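Local coordinates for protein EvpC (Edwardsiella tarda, PDB 3EAA) that is a secreted Hcp-family protein of the type VI secretion system that assembles as six subunits and probably contributes a ring to the secretion tube, at residues 33-37 and 49-54; 24-28 and 61-66; 134-138 and 148-152; 4-10 and 82-88; 105-111 and 124-130. All coordinates share one frame; numbering follows the deposited sequence.

Contact 1: 33-37 and 49-54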
# COMPACT_ATOMS: atom_id res chain seq x y z
N GLY A 33 4.59 -7.97 21.70
CA GLY A 33 3.18 -7.81 21.99
C GLY A 33 2.54 -8.98 22.70
O GLY A 33 3.00 -10.13 22.63
N ALA A 34 1.46 -8.67 23.40
CA ALA A 34 0.68 -9.67 24.08
C ALA A 34 -0.74 -9.17 24.14
O ALA A 34 -1.01 -8.01 23.86
CB ALA A 34 1.23 -9.90 25.46
N GLY A 35 -1.66 -10.05 24.51
CA GLY A 35 -3.04 -9.67 24.63
C GLY A 35 -3.89 -10.91 24.57
O GLY A 35 -3.44 -11.95 24.08
N ASN A 36 -5.12 -10.82 25.07
CA ASN A 36 -5.99 -11.98 25.14
C ASN A 36 -7.06 -11.96 24.05
O ASN A 36 -7.09 -11.08 23.20
CB ASN A 36 -6.60 -12.11 26.53
CG ASN A 36 -7.35 -10.89 26.95
OD1 ASN A 36 -8.49 -10.69 26.54
ND2 ASN A 36 -6.73 -10.07 27.77
N GLU A 37 -7.94 -12.95 24.07
CA GLU A 37 -8.99 -13.04 23.06
C GLU A 37 -10.33 -12.51 23.56
O GLU A 37 -11.34 -13.22 23.57
CB GLU A 37 -9.10 -14.46 22.50
CG GLU A 37 -9.11 -15.56 23.55
CD GLU A 37 -9.55 -16.90 22.99
OE1 GLU A 37 -10.25 -17.64 23.70
OE2 GLU A 37 -9.20 -17.21 21.83
N THR A 49 -12.50 -13.20 28.72
CA THR A 49 -11.14 -12.95 28.26
C THR A 49 -10.54 -14.11 27.47
O THR A 49 -9.63 -13.92 26.66
CB THR A 49 -10.20 -12.68 29.44
OG1 THR A 49 -8.91 -12.33 28.95
CG2 THR A 49 -10.07 -13.92 30.31
N GLY A 50 -11.05 -15.31 27.72
CA GLY A 50 -10.55 -16.49 27.06
C GLY A 50 -9.08 -16.73 27.34
O GLY A 50 -8.63 -16.61 28.48
N LYS A 51 -8.30 -16.94 26.32
CA LYS A 51 -6.98 -17.38 26.50
C LYS A 51 -6.07 -16.27 26.35
O LYS A 51 -6.34 -15.35 25.69
CB LYS A 51 -6.69 -18.31 25.37
CG LYS A 51 -6.14 -19.55 25.71
CD LYS A 51 -4.79 -19.54 25.28
CE LYS A 51 -3.91 -19.84 26.35
NZ LYS A 51 -2.61 -19.34 26.00
N ALA A 52 -4.92 -16.43 26.93
CA ALA A 52 -3.83 -15.50 26.87
C ALA A 52 -2.87 -15.66 25.78
O ALA A 52 -2.40 -16.71 25.54
CB ALA A 52 -3.13 -15.58 28.08
N MSE A 53 -2.49 -14.59 25.14
CA MSE A 53 -1.41 -14.77 24.27
C MSE A 53 -0.41 -13.78 23.97
O MSE A 53 -0.67 -12.64 23.97
CB MSE A 53 -1.77 -15.54 23.08
CG MSE A 53 -0.60 -16.18 22.43
SE MSE A 53 -0.82 -18.43 22.03
CE MSE A 53 1.25 -17.46 21.99
N MSE A 54 0.75 -14.30 23.62
CA MSE A 54 1.96 -13.56 23.42
C MSE A 54 2.60 -13.72 22.08
O MSE A 54 2.48 -14.70 21.43
CB MSE A 54 2.92 -13.81 24.56
CG MSE A 54 2.30 -13.92 25.83
SE MSE A 54 3.72 -14.87 27.33
CE MSE A 54 3.69 -12.63 27.10
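G35 and M53 form an antiparallel hydrogen-bonded pair, with G35 N 2.8 Å from M53 O and M53 N 3.0 Å from G35 O, on strands whose short axes run 166° apart. The non-hydrogen-bonded pairs A34-M54 and N36-A52 flank it. G35 has a phi of 160°, a backbone region used mainly by glycine. On the face that carries A34 and N36, the methyl A34 CB meets CE of the selenomethionine M54 at 4.0 Å. N36 crosses T49 at about a right angle, its OD1 2.9 Å from T49 OG1. A chi1 of 57° puts CG of N36 between the backbone N and the carbonyl carbon and turns the amide toward T49, while N36 ND2 bonds to A74 O of the second subunit. Past the strand end, E37 N makes weak bonds to both T49 O and K51 O, and E37 OE1 accepts a weak one from K51 N at 3.3 Å. Strand 32-36 is an edge of the four-stranded sheet in this chain, with 52-62 between it and 123-129. M54 packs on W155 of strand 154-156, and G33 and A34 pair with a strand of the second subunit, which carries the sheet across the interface.

Contact 2: 24-28 and 61-66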
# COMPACT_ATOMS: atom_id res chain seq x y z
N TRP A 24 27.69 -7.54 24.59
CA TRP A 24 26.27 -7.71 24.32
C TRP A 24 26.02 -7.44 22.86
O TRP A 24 26.88 -6.91 22.17
CB TRP A 24 25.47 -6.70 25.13
CG TRP A 24 25.23 -7.10 26.52
CD1 TRP A 24 26.16 -7.43 27.45
CD2 TRP A 24 23.96 -7.18 27.17
NE1 TRP A 24 25.55 -7.73 28.64
CE2 TRP A 24 24.20 -7.59 28.50
CE3 TRP A 24 22.64 -6.97 26.76
CZ2 TRP A 24 23.17 -7.77 29.42
CZ3 TRP A 24 21.62 -7.15 27.67
CH2 TRP A 24 21.89 -7.55 28.99
N ILE A 25 24.82 -7.78 22.39
CA ILE A 25 24.43 -7.46 21.02
C ILE A 25 23.68 -6.13 20.97
O ILE A 25 22.65 -5.97 21.60
CB ILE A 25 23.50 -8.54 20.42
CG1 ILE A 25 24.25 -9.86 20.19
CG2 ILE A 25 22.88 -8.04 19.12
CD1 ILE A 25 24.30 -10.74 21.44
N GLU A 26 24.22 -5.19 20.20
CA GLU A 26 23.57 -3.89 20.00
C GLU A 26 22.37 -4.02 19.06
O GLU A 26 22.48 -4.56 17.95
CB GLU A 26 24.57 -2.86 19.46
CG GLU A 26 25.62 -2.41 20.49
CD GLU A 26 26.52 -1.29 19.98
OE1 GLU A 26 26.55 -1.08 18.74
OE2 GLU A 26 27.18 -0.61 20.81
N VAL A 27 21.21 -3.53 19.50
CA VAL A 27 19.99 -3.66 18.70
C VAL A 27 19.29 -2.33 18.51
O VAL A 27 19.31 -1.47 19.39
CB VAL A 27 19.01 -4.72 19.29
CG1 VAL A 27 19.08 -4.72 20.80
CG2 VAL A 27 17.59 -4.46 18.81
N LEU A 28 18.66 -2.17 17.35
CA LEU A 28 17.90 -0.97 17.03
C LEU A 28 16.45 -1.03 17.54
O LEU A 28 16.09 -0.30 18.46
CB LEU A 28 17.90 -0.77 15.53
CG LEU A 28 19.32 -1.02 15.03
CD1 LEU A 28 19.38 -1.03 13.51
CD2 LEU A 28 20.23 0.04 15.64
N LYS A 61 18.93 -5.40 13.91
CA LYS A 61 20.32 -5.05 14.21
C LYS A 61 21.20 -5.24 12.98
O LYS A 61 20.76 -5.81 11.98
CB LYS A 61 20.85 -5.88 15.38
CG LYS A 61 20.39 -7.33 15.38
CD LYS A 61 21.32 -8.22 14.56
CE LYS A 61 22.40 -8.85 15.42
NZ LYS A 61 23.32 -9.69 14.60
N TRP A 62 22.43 -4.73 13.05
CA TRP A 62 23.38 -4.87 11.96
C TRP A 62 23.96 -6.26 12.02
O TRP A 62 23.68 -7.02 12.93
CB TRP A 62 24.52 -3.87 12.07
CG TRP A 62 24.08 -2.44 12.06
CD1 TRP A 62 24.40 -1.46 12.97
CD2 TRP A 62 23.24 -1.82 11.09
NE1 TRP A 62 23.80 -0.28 12.62
CE2 TRP A 62 23.08 -0.47 11.47
CE3 TRP A 62 22.59 -2.27 9.93
CZ2 TRP A 62 22.30 0.43 10.74
CZ3 TRP A 62 21.82 -1.37 9.20
CH2 TRP A 62 21.69 -0.04 9.61
N MSE A 63 24.78 -6.58 11.03
CA MSE A 63 25.60 -7.77 11.11
C MSE A 63 26.68 -7.54 12.14
O MSE A 63 27.30 -6.48 12.19
CB MSE A 63 26.27 -8.06 9.77
CG MSE A 63 25.55 -9.09 8.93
SE MSE A 63 26.74 -9.96 7.65
CE MSE A 63 25.59 -11.48 7.20
N ASP A 64 26.91 -8.54 12.95
CA ASP A 64 28.04 -8.48 13.85
C ASP A 64 28.64 -9.86 13.98
O ASP A 64 28.57 -10.68 13.07
CB ASP A 64 27.62 -7.92 15.20
CG ASP A 64 26.26 -8.37 15.60
OD1 ASP A 64 26.00 -9.59 15.50
OD2 ASP A 64 25.44 -7.52 16.01
N CYS A 65 29.23 -10.11 15.14
CA CYS A 65 29.90 -11.35 15.41
C CYS A 65 28.89 -12.40 15.84
O CYS A 65 29.23 -13.57 15.99
CB CYS A 65 30.89 -11.13 16.55
SG CYS A 65 30.15 -10.25 17.92
N ALA A 66 27.66 -11.97 16.07
CA ALA A 66 26.64 -12.89 16.55
C ALA A 66 25.90 -13.49 15.38
O ALA A 66 25.32 -14.57 15.49
CB ALA A 66 25.69 -12.19 17.47
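I25 and A66 meet where strand 25-27, an outer strand of the seven-stranded sheet, lies against the turn that leads from strand 52-62 into helix 67-76. I25 CG1 touches A66 CB at 3.9 Å. A chi1 of -68° sets CG1 beside the backbone N and turns the other branch, CG2, anti to it, where it reaches K61 CE at 3.8 Å. D64 OD2 lies 4.1 Å from I25 CG2, the two side chains crossing at about a right angle. Further along, K61 CB sits 3.3 Å from E26 O. At the far end L28 CD1 lies over one face of the W62 indole, 4.2 Å above the ring plane and displaced toward the rim. Within the turn, D64 OD1 takes two donors. It accepts from A66 N at 3.0 Å, a capping bond ahead of the helix, and from K61 NZ at 2.8 Å in a salt bridge; the two arrive from opposite faces of the carboxylate plane. K61 bends at chi2 and chi3 to bring the ammonium there, and the same NZ also bridges to E124 on strand 123-129. Contact between the two segments is therefore largely apolar, with E26 O and D64 OD2 each meeting only carbon across it, while the charges are settled within 61-66 and beyond it. A buried lysine flanked by two carboxylates would be expected to remain protonated.

Contact 3: 134-138 and 148-152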
# COMPACT_ATOMS: atom_id res chain seq x y z
N THR A 134 9.39 -11.51 31.44
CA THR A 134 9.14 -10.56 32.52
C THR A 134 9.33 -9.11 32.07
O THR A 134 10.24 -8.81 31.31
CB THR A 134 10.09 -10.83 33.68
OG1 THR A 134 9.92 -12.19 34.12
CG2 THR A 134 9.80 -9.89 34.83
N TRP A 135 8.49 -8.19 32.54
CA TRP A 135 8.57 -6.80 32.08
C TRP A 135 9.63 -5.94 32.77
O TRP A 135 10.65 -5.63 32.18
CB TRP A 135 7.22 -6.06 32.14
CG TRP A 135 5.99 -6.90 32.15
CD1 TRP A 135 4.94 -6.77 33.00
CD2 TRP A 135 5.67 -7.98 31.27
NE1 TRP A 135 3.98 -7.70 32.72
CE2 TRP A 135 4.40 -8.46 31.67
CE3 TRP A 135 6.33 -8.59 30.21
CZ2 TRP A 135 3.78 -9.53 31.02
CZ3 TRP A 135 5.70 -9.66 29.56
CH2 TRP A 135 4.44 -10.11 29.97
N GLU A 136 9.36 -5.53 34.01
CA GLU A 136 10.26 -4.63 34.74
C GLU A 136 10.49 -3.29 34.05
O GLU A 136 11.05 -3.21 32.95
CB GLU A 136 11.62 -5.27 35.00
CG GLU A 136 11.61 -6.50 35.87
CD GLU A 136 13.00 -6.89 36.30
OE1 GLU A 136 13.91 -6.04 36.20
OE2 GLU A 136 13.20 -8.04 36.74
N TYR A 137 10.06 -2.23 34.71
CA TYR A 137 10.24 -0.87 34.24
C TYR A 137 10.80 -0.01 35.38
O TYR A 137 10.57 -0.29 36.55
CB TYR A 137 8.89 -0.29 33.82
CG TYR A 137 8.90 1.20 33.52
CD1 TYR A 137 9.26 1.66 32.26
CD2 TYR A 137 8.54 2.13 34.49
CE1 TYR A 137 9.26 3.01 31.97
CE2 TYR A 137 8.55 3.49 34.21
CZ TYR A 137 8.91 3.92 32.94
OH TYR A 137 8.93 5.27 32.62
N VAL A 138 11.53 1.04 35.02
CA VAL A 138 12.06 1.97 36.01
C VAL A 138 11.88 3.41 35.54
O VAL A 138 12.39 3.78 34.49
CB VAL A 138 13.56 1.72 36.26
CG1 VAL A 138 14.16 2.80 37.12
CG2 VAL A 138 13.78 0.36 36.90
N GLY A 148 12.20 4.46 41.91
CA GLY A 148 11.90 3.09 42.28
C GLY A 148 11.56 2.22 41.10
O GLY A 148 10.98 2.68 40.12
N LYS A 149 11.92 0.94 41.18
CA LYS A 149 11.60 0.00 40.11
C LYS A 149 10.17 -0.50 40.20
O LYS A 149 9.67 -0.76 41.30
CB LYS A 149 12.57 -1.18 40.11
CG LYS A 149 12.34 -2.13 38.94
CD LYS A 149 13.27 -3.33 39.00
CE LYS A 149 14.66 -3.01 38.49
NZ LYS A 149 15.49 -4.24 38.40
N ILE A 150 9.51 -0.65 39.05
CA ILE A 150 8.10 -1.02 39.03
C ILE A 150 7.89 -2.53 38.91
O ILE A 150 8.06 -3.11 37.83
CB ILE A 150 7.32 -0.29 37.93
CG1 ILE A 150 7.47 1.23 38.10
CG2 ILE A 150 5.84 -0.68 37.97
CD1 ILE A 150 7.34 1.71 39.53
N GLY A 151 7.49 -3.11 40.04
CA GLY A 151 7.30 -4.56 40.24
C GLY A 151 7.46 -5.42 38.99
O GLY A 151 6.59 -5.43 38.12
N PRO A 152 8.58 -6.15 38.91
CA PRO A 152 8.86 -7.16 37.89
C PRO A 152 7.73 -8.18 37.78
O PRO A 152 7.55 -9.02 38.67
CB PRO A 152 10.12 -7.85 38.42
CG PRO A 152 10.19 -7.43 39.90
CD PRO A 152 9.70 -6.03 39.86
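Y137 and I150 join the two limbs of the long connection between strands 132-134 and 154-156, a hairpin-like excursion whose limbs run in nearly opposite directions, 172° apart end to end. The backbone link is one hydrogen bond, I150 N to Y137 O at 2.7 Å. It is close to straight, with an N-H...O angle of 170°. This single tie does not amount to a regular ladder.

Apolar contacts lie on both sides of that bond along the chain. I150 runs beside Y137, its CG1 meeting the phenol ring edge-on and in plane, 3.9 Å from CD2. V138 CG2 touches K149 CG at 3.5 Å. Toward the base of the excursion T134 CG2 runs alongside P152, 4.1 Å from its CB, and E136 CG packs against the same proline carbon, the two side chains crossing at a slant.

The charged contact is a salt bridge between E136 and K149. Around the pair, a long and weak ion pair links E136 OE2 to K101. The second subunit faces this region as well, with its C65 packing on I150 and its D64 on Y137, while W135 NE1 bonds to S72 OG of that subunit. K149 also touches a crystal neighbour, so its placement may owe something to lattice packing. Its chain is extended until chi3, -80°, turns the tip back toward the glutamate, and NZ comes within 3.3 Å of E136 OE1 from above the carboxylate plane.

Contact 4: 4-10 and 82-88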
# COMPACT_ATOMS: atom_id res chain seq x y z
N ASP A 4 18.77 3.47 23.84
CA ASP A 4 19.74 2.52 23.32
C ASP A 4 19.41 1.11 23.81
O ASP A 4 19.34 0.88 25.01
CB ASP A 4 21.14 2.92 23.78
CG ASP A 4 21.55 4.27 23.24
OD1 ASP A 4 21.78 4.38 22.02
OD2 ASP A 4 21.64 5.24 24.03
N THR A 5 19.22 0.18 22.87
CA THR A 5 18.76 -1.16 23.20
C THR A 5 19.85 -2.25 23.07
O THR A 5 20.49 -2.39 22.03
CB THR A 5 17.59 -1.55 22.30
OG1 THR A 5 16.77 -0.40 22.08
CG2 THR A 5 16.76 -2.65 22.94
N TYR A 6 20.03 -3.03 24.13
CA TYR A 6 20.97 -4.15 24.09
C TYR A 6 20.27 -5.45 24.40
O TYR A 6 19.25 -5.47 25.07
CB TYR A 6 22.12 -3.95 25.09
CG TYR A 6 22.76 -2.58 25.08
CD1 TYR A 6 22.27 -1.56 25.89
CD2 TYR A 6 23.87 -2.31 24.29
CE1 TYR A 6 22.86 -0.31 25.90
CE2 TYR A 6 24.46 -1.06 24.29
CZ TYR A 6 23.95 -0.06 25.09
OH TYR A 6 24.53 1.19 25.11
N ILE A 7 20.84 -6.56 23.94
CA ILE A 7 20.22 -7.87 24.16
C ILE A 7 21.26 -8.97 24.38
O ILE A 7 22.25 -9.05 23.66
CB ILE A 7 19.29 -8.24 23.00
CG1 ILE A 7 18.24 -9.25 23.46
CG2 ILE A 7 20.08 -8.76 21.79
CD1 ILE A 7 17.27 -9.63 22.38
N LYS A 8 21.02 -9.82 25.37
CA LYS A 8 21.98 -10.85 25.77
C LYS A 8 21.49 -12.29 25.60
O LYS A 8 20.36 -12.63 25.95
CB LYS A 8 22.41 -10.65 27.22
CG LYS A 8 23.05 -11.88 27.82
CD LYS A 8 23.60 -11.58 29.20
CE LYS A 8 24.58 -12.66 29.65
NZ LYS A 8 25.53 -12.17 30.70
N LEU A 9 22.38 -13.12 25.05
CA LEU A 9 22.13 -14.54 24.83
C LEU A 9 23.21 -15.36 25.49
O LEU A 9 24.38 -14.97 25.50
CB LEU A 9 22.17 -14.86 23.34
CG LEU A 9 20.91 -14.78 22.48
CD1 LEU A 9 21.32 -14.55 21.04
CD2 LEU A 9 20.08 -16.04 22.61
N ASP A 10 22.83 -16.50 26.04
CA ASP A 10 23.75 -17.36 26.76
C ASP A 10 24.80 -17.97 25.84
O ASP A 10 24.47 -18.73 24.92
CB ASP A 10 22.99 -18.45 27.50
CG ASP A 10 22.12 -17.89 28.60
OD1 ASP A 10 22.62 -17.01 29.34
OD2 ASP A 10 20.95 -18.31 28.73
N THR A 82 17.97 -18.35 28.25
CA THR A 82 17.68 -17.00 28.68
C THR A 82 18.08 -15.94 27.69
O THR A 82 19.23 -15.86 27.26
CB THR A 82 18.39 -16.72 30.00
OG1 THR A 82 17.77 -17.49 31.04
CG2 THR A 82 18.34 -15.25 30.35
N LEU A 83 17.12 -15.09 27.35
CA LEU A 83 17.37 -13.90 26.57
C LEU A 83 16.97 -12.68 27.40
O LEU A 83 15.85 -12.58 27.87
CB LEU A 83 16.56 -13.94 25.28
CG LEU A 83 16.74 -12.70 24.42
CD1 LEU A 83 18.07 -12.80 23.69
CD2 LEU A 83 15.59 -12.54 23.46
N GLU A 84 17.91 -11.76 27.57
CA GLU A 84 17.66 -10.54 28.32
C GLU A 84 17.63 -9.34 27.40
O GLU A 84 18.62 -9.01 26.77
CB GLU A 84 18.74 -10.31 29.37
CG GLU A 84 18.70 -11.26 30.55
CD GLU A 84 20.02 -11.30 31.31
OE1 GLU A 84 20.49 -10.23 31.78
OE2 GLU A 84 20.59 -12.40 31.44
N LEU A 85 16.49 -8.67 27.33
CA LEU A 85 16.44 -7.41 26.61
C LEU A 85 16.56 -6.22 27.56
O LEU A 85 16.05 -6.25 28.70
CB LEU A 85 15.15 -7.30 25.78
CG LEU A 85 15.28 -6.30 24.63
CD1 LEU A 85 14.42 -6.72 23.45
CD2 LEU A 85 14.94 -4.89 25.09
N GLU A 86 17.23 -5.17 27.11
CA GLU A 86 17.53 -4.05 27.97
C GLU A 86 17.63 -2.73 27.21
O GLU A 86 18.50 -2.55 26.35
CB GLU A 86 18.83 -4.33 28.72
CG GLU A 86 18.94 -3.67 30.05
CD GLU A 86 20.00 -4.32 30.93
OE1 GLU A 86 19.96 -5.57 31.08
OE2 GLU A 86 20.86 -3.59 31.47
N ILE A 87 16.74 -1.80 27.54
CA ILE A 87 16.78 -0.48 26.94
C ILE A 87 17.28 0.50 27.99
O ILE A 87 16.77 0.56 29.10
CB ILE A 87 15.39 -0.05 26.42
CG1 ILE A 87 14.67 -1.22 25.76
CG2 ILE A 87 15.53 1.08 25.43
CD1 ILE A 87 13.89 -2.08 26.71
N CYS A 88 18.31 1.26 27.62
CA CYS A 88 19.01 2.11 28.57
C CYS A 88 19.01 3.56 28.14
O CYS A 88 19.22 3.87 26.98
CB CYS A 88 20.46 1.63 28.73
SG CYS A 88 20.67 -0.14 29.05
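I7 and L83 cross on the inward face of a regular antiparallel pair, the strand axes 160° apart, with Y6 N to E86 O at 2.7 Å among its six backbone bonds. I7 CD1 lies 3.5 Å from L83 CD1. It gets there because chi1 of I7, -156°, swings CG1 anti to the backbone N and lets the extended branch lean across the strand gap. L83 CD1 is shared, since L9 CG, two residues further along on the same face, approaches it at 3.7 Å. T5 lies alongside I87, and its CG2 fits between I87 CG1 at 3.8 Å and L85 CD2 at 3.6 Å. L57 of strand 52-62 packs onto I7, L83 and L85 from the second sheet.

The other face is polar and aromatic. C88 SG sits at the edge of the Y6 ring, 4.9 Å from its centroid and 79° off the ring normal, a sulfur-aromatic contact, while H21 stacks on that ring. K8 and E84 run side by side, but K8 NZ remains 5.0 Å from E84 OE2. The strand pair is thus amphipathic: the aliphatic face belongs to the core between the sheets, and on the other the opposite charges of K8 and E84 probably attract without closing a salt bridge.

Contact 5: 105-111 and 124-130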
# COMPACT_ATOMS: atom_id res chain seq x y z
N VAL A 105 14.40 -19.74 25.16
CA VAL A 105 14.31 -19.02 23.91
C VAL A 105 14.84 -19.80 22.72
O VAL A 105 15.77 -20.60 22.86
CB VAL A 105 15.10 -17.71 23.98
CG1 VAL A 105 14.48 -16.67 23.03
CG2 VAL A 105 15.13 -17.18 25.40
N ALA A 106 14.26 -19.54 21.55
CA ALA A 106 14.75 -20.06 20.27
C ALA A 106 14.78 -18.96 19.21
O ALA A 106 14.05 -17.98 19.30
CB ALA A 106 13.88 -21.22 19.81
N VAL A 107 15.61 -19.13 18.19
CA VAL A 107 15.49 -18.29 17.01
C VAL A 107 14.54 -18.96 16.02
O VAL A 107 14.83 -20.04 15.50
CB VAL A 107 16.86 -18.05 16.32
CG1 VAL A 107 16.65 -17.24 15.05
CG2 VAL A 107 17.83 -17.36 17.25
N SER A 108 13.40 -18.32 15.77
CA SER A 108 12.38 -18.91 14.90
C SER A 108 12.61 -18.51 13.45
O SER A 108 12.17 -19.19 12.52
CB SER A 108 10.98 -18.50 15.35
OG SER A 108 10.90 -17.10 15.58
N SER A 109 13.30 -17.40 13.25
CA SER A 109 13.66 -16.98 11.92
C SER A 109 14.82 -16.01 11.98
O SER A 109 15.01 -15.26 12.94
CB SER A 109 12.48 -16.31 11.22
OG SER A 109 12.47 -14.91 11.47
N TYR A 110 15.63 -16.08 10.94
CA TYR A 110 16.71 -15.16 10.76
C TYR A 110 16.58 -14.69 9.34
O TYR A 110 16.42 -15.49 8.42
CB TYR A 110 18.04 -15.88 10.95
CG TYR A 110 19.20 -15.09 10.42
CD1 TYR A 110 19.97 -14.30 11.26
CD2 TYR A 110 19.52 -15.11 9.07
CE1 TYR A 110 21.02 -13.57 10.78
CE2 TYR A 110 20.56 -14.38 8.59
CZ TYR A 110 21.32 -13.61 9.45
OH TYR A 110 22.37 -12.87 8.97
N GLN A 111 16.63 -13.38 9.15
CA GLN A 111 16.60 -12.83 7.80
C GLN A 111 17.79 -11.93 7.60
O GLN A 111 18.29 -11.32 8.56
CB GLN A 111 15.30 -12.05 7.54
CG GLN A 111 14.06 -12.90 7.40
CD GLN A 111 13.87 -13.46 6.01
OE1 GLN A 111 14.21 -12.81 5.02
NE2 GLN A 111 13.33 -14.67 5.92
N GLU A 124 20.01 -7.26 9.61
CA GLU A 124 19.28 -8.50 9.83
C GLU A 124 18.09 -8.29 10.77
O GLU A 124 18.09 -7.40 11.63
CB GLU A 124 20.20 -9.62 10.34
CG GLU A 124 21.20 -9.21 11.42
CD GLU A 124 22.01 -10.40 11.95
OE1 GLU A 124 21.39 -11.38 12.39
OE2 GLU A 124 23.26 -10.36 11.91
N THR A 125 17.08 -9.13 10.57
CA THR A 125 15.88 -9.12 11.41
C THR A 125 15.65 -10.49 12.01
O THR A 125 15.48 -11.47 11.28
CB THR A 125 14.65 -8.72 10.61
OG1 THR A 125 14.92 -7.50 9.91
CG2 THR A 125 13.44 -8.55 11.54
N ILE A 126 15.64 -10.57 13.33
CA ILE A 126 15.53 -11.85 14.01
C ILE A 126 14.26 -12.01 14.85
O ILE A 126 13.89 -11.13 15.64
CB ILE A 126 16.74 -12.11 14.94
CG1 ILE A 126 18.05 -11.91 14.19
CG2 ILE A 126 16.67 -13.51 15.50
CD1 ILE A 126 18.56 -10.51 14.27
N ASP A 127 13.62 -13.16 14.70
CA ASP A 127 12.45 -13.48 15.50
C ASP A 127 12.80 -14.50 16.57
O ASP A 127 13.29 -15.60 16.27
CB ASP A 127 11.29 -13.96 14.62
CG ASP A 127 10.58 -12.81 13.91
OD1 ASP A 127 11.12 -11.68 13.91
OD2 ASP A 127 9.47 -13.02 13.38
N PHE A 128 12.55 -14.12 17.81
CA PHE A 128 12.87 -14.94 18.96
C PHE A 128 11.61 -15.53 19.59
O PHE A 128 10.82 -14.82 20.21
CB PHE A 128 13.59 -14.10 20.00
CG PHE A 128 15.00 -13.79 19.65
CD1 PHE A 128 15.36 -12.52 19.26
CD2 PHE A 128 15.98 -14.76 19.73
CE1 PHE A 128 16.67 -12.23 18.96
CE2 PHE A 128 17.28 -14.48 19.43
CZ PHE A 128 17.64 -13.21 19.04
N ALA A 129 11.43 -16.84 19.42
CA ALA A 129 10.36 -17.55 20.11
C ALA A 129 10.80 -17.93 21.53
O ALA A 129 11.99 -18.10 21.79
CB ALA A 129 9.96 -18.77 19.33
N TYR A 130 9.85 -18.04 22.46
CA TYR A 130 10.17 -18.25 23.87
C TYR A 130 9.09 -19.00 24.66
O TYR A 130 8.08 -19.43 24.10
CB TYR A 130 10.49 -16.90 24.55
CG TYR A 130 9.44 -15.82 24.37
CD1 TYR A 130 9.22 -15.22 23.13
CD2 TYR A 130 8.67 -15.39 25.45
CE1 TYR A 130 8.27 -14.24 22.97
CE2 TYR A 130 7.72 -14.40 25.29
CZ TYR A 130 7.52 -13.83 24.06
OH TYR A 130 6.57 -12.85 23.92
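The F128 ring has V107 CG2 3.7 Å from its CE2, while I126 CG2 lies over one face, 3.6 Å above the plane and toward the rim. V107 CG1 in turn meets that same I126 methyl at 3.8 Å, which closes a three-residue apolar cluster. At the other flat group, the E124 carboxylate stands at the edge of the Y110 ring, their planes 81° apart, though the modelled closeness is doubtful. I126 CG1 approaches Y110 CD1 at 4.2 Å.

Between the clusters the hairpin carries a classic beta bulge: S108 and S109 both face D127, and the register shifts by one residue. S108 N bonds to D127 O at 2.8 Å, D127 N bonds to S109 O at 3.1 Å, and S108 OG, placed between its own N and carbonyl carbon by a chi1 of 48°, adds a weak bond to D127 O. A106 N to A129 O, at 2.7 Å, continues the pairing.

V107 and Y110 pack on helix 67-76, and Y110 and Q111 extend the sheet onto a strand of the third subunit. The polar ends turn elsewhere, D127 to R58 and E124 to S67 as well as K61. Apart from the weak S108 OG bond, the side chains thus meet mainly through aliphatic and aromatic contacts, while the carboxylates tie the hairpin to neighbouring elements.

Overall arrangement
From the N terminus, contact 4 closes the widest loop, joining strand 4-9 to strand 80-88. Within that loop contact 2 brings strand 25-27 to the end of strand 52-62, and within contact 2 lies contact 1, which pairs 32-36 with the start of the same strand; the centres of contacts 1 and 2 are about 30 Å apart. Contact 5 follows in series as a hairpin, and contact 3 then closes the excursion after strand 132-134. No two loops cross. Contact 4 belongs to the larger sheet, contacts 1 and 5 to the four-stranded one, and contact 2 spans both. M54 touches W135 and Y130, linking contact 1 to contacts 3 and 5, while L83 meets F128 between contacts 4 and 5.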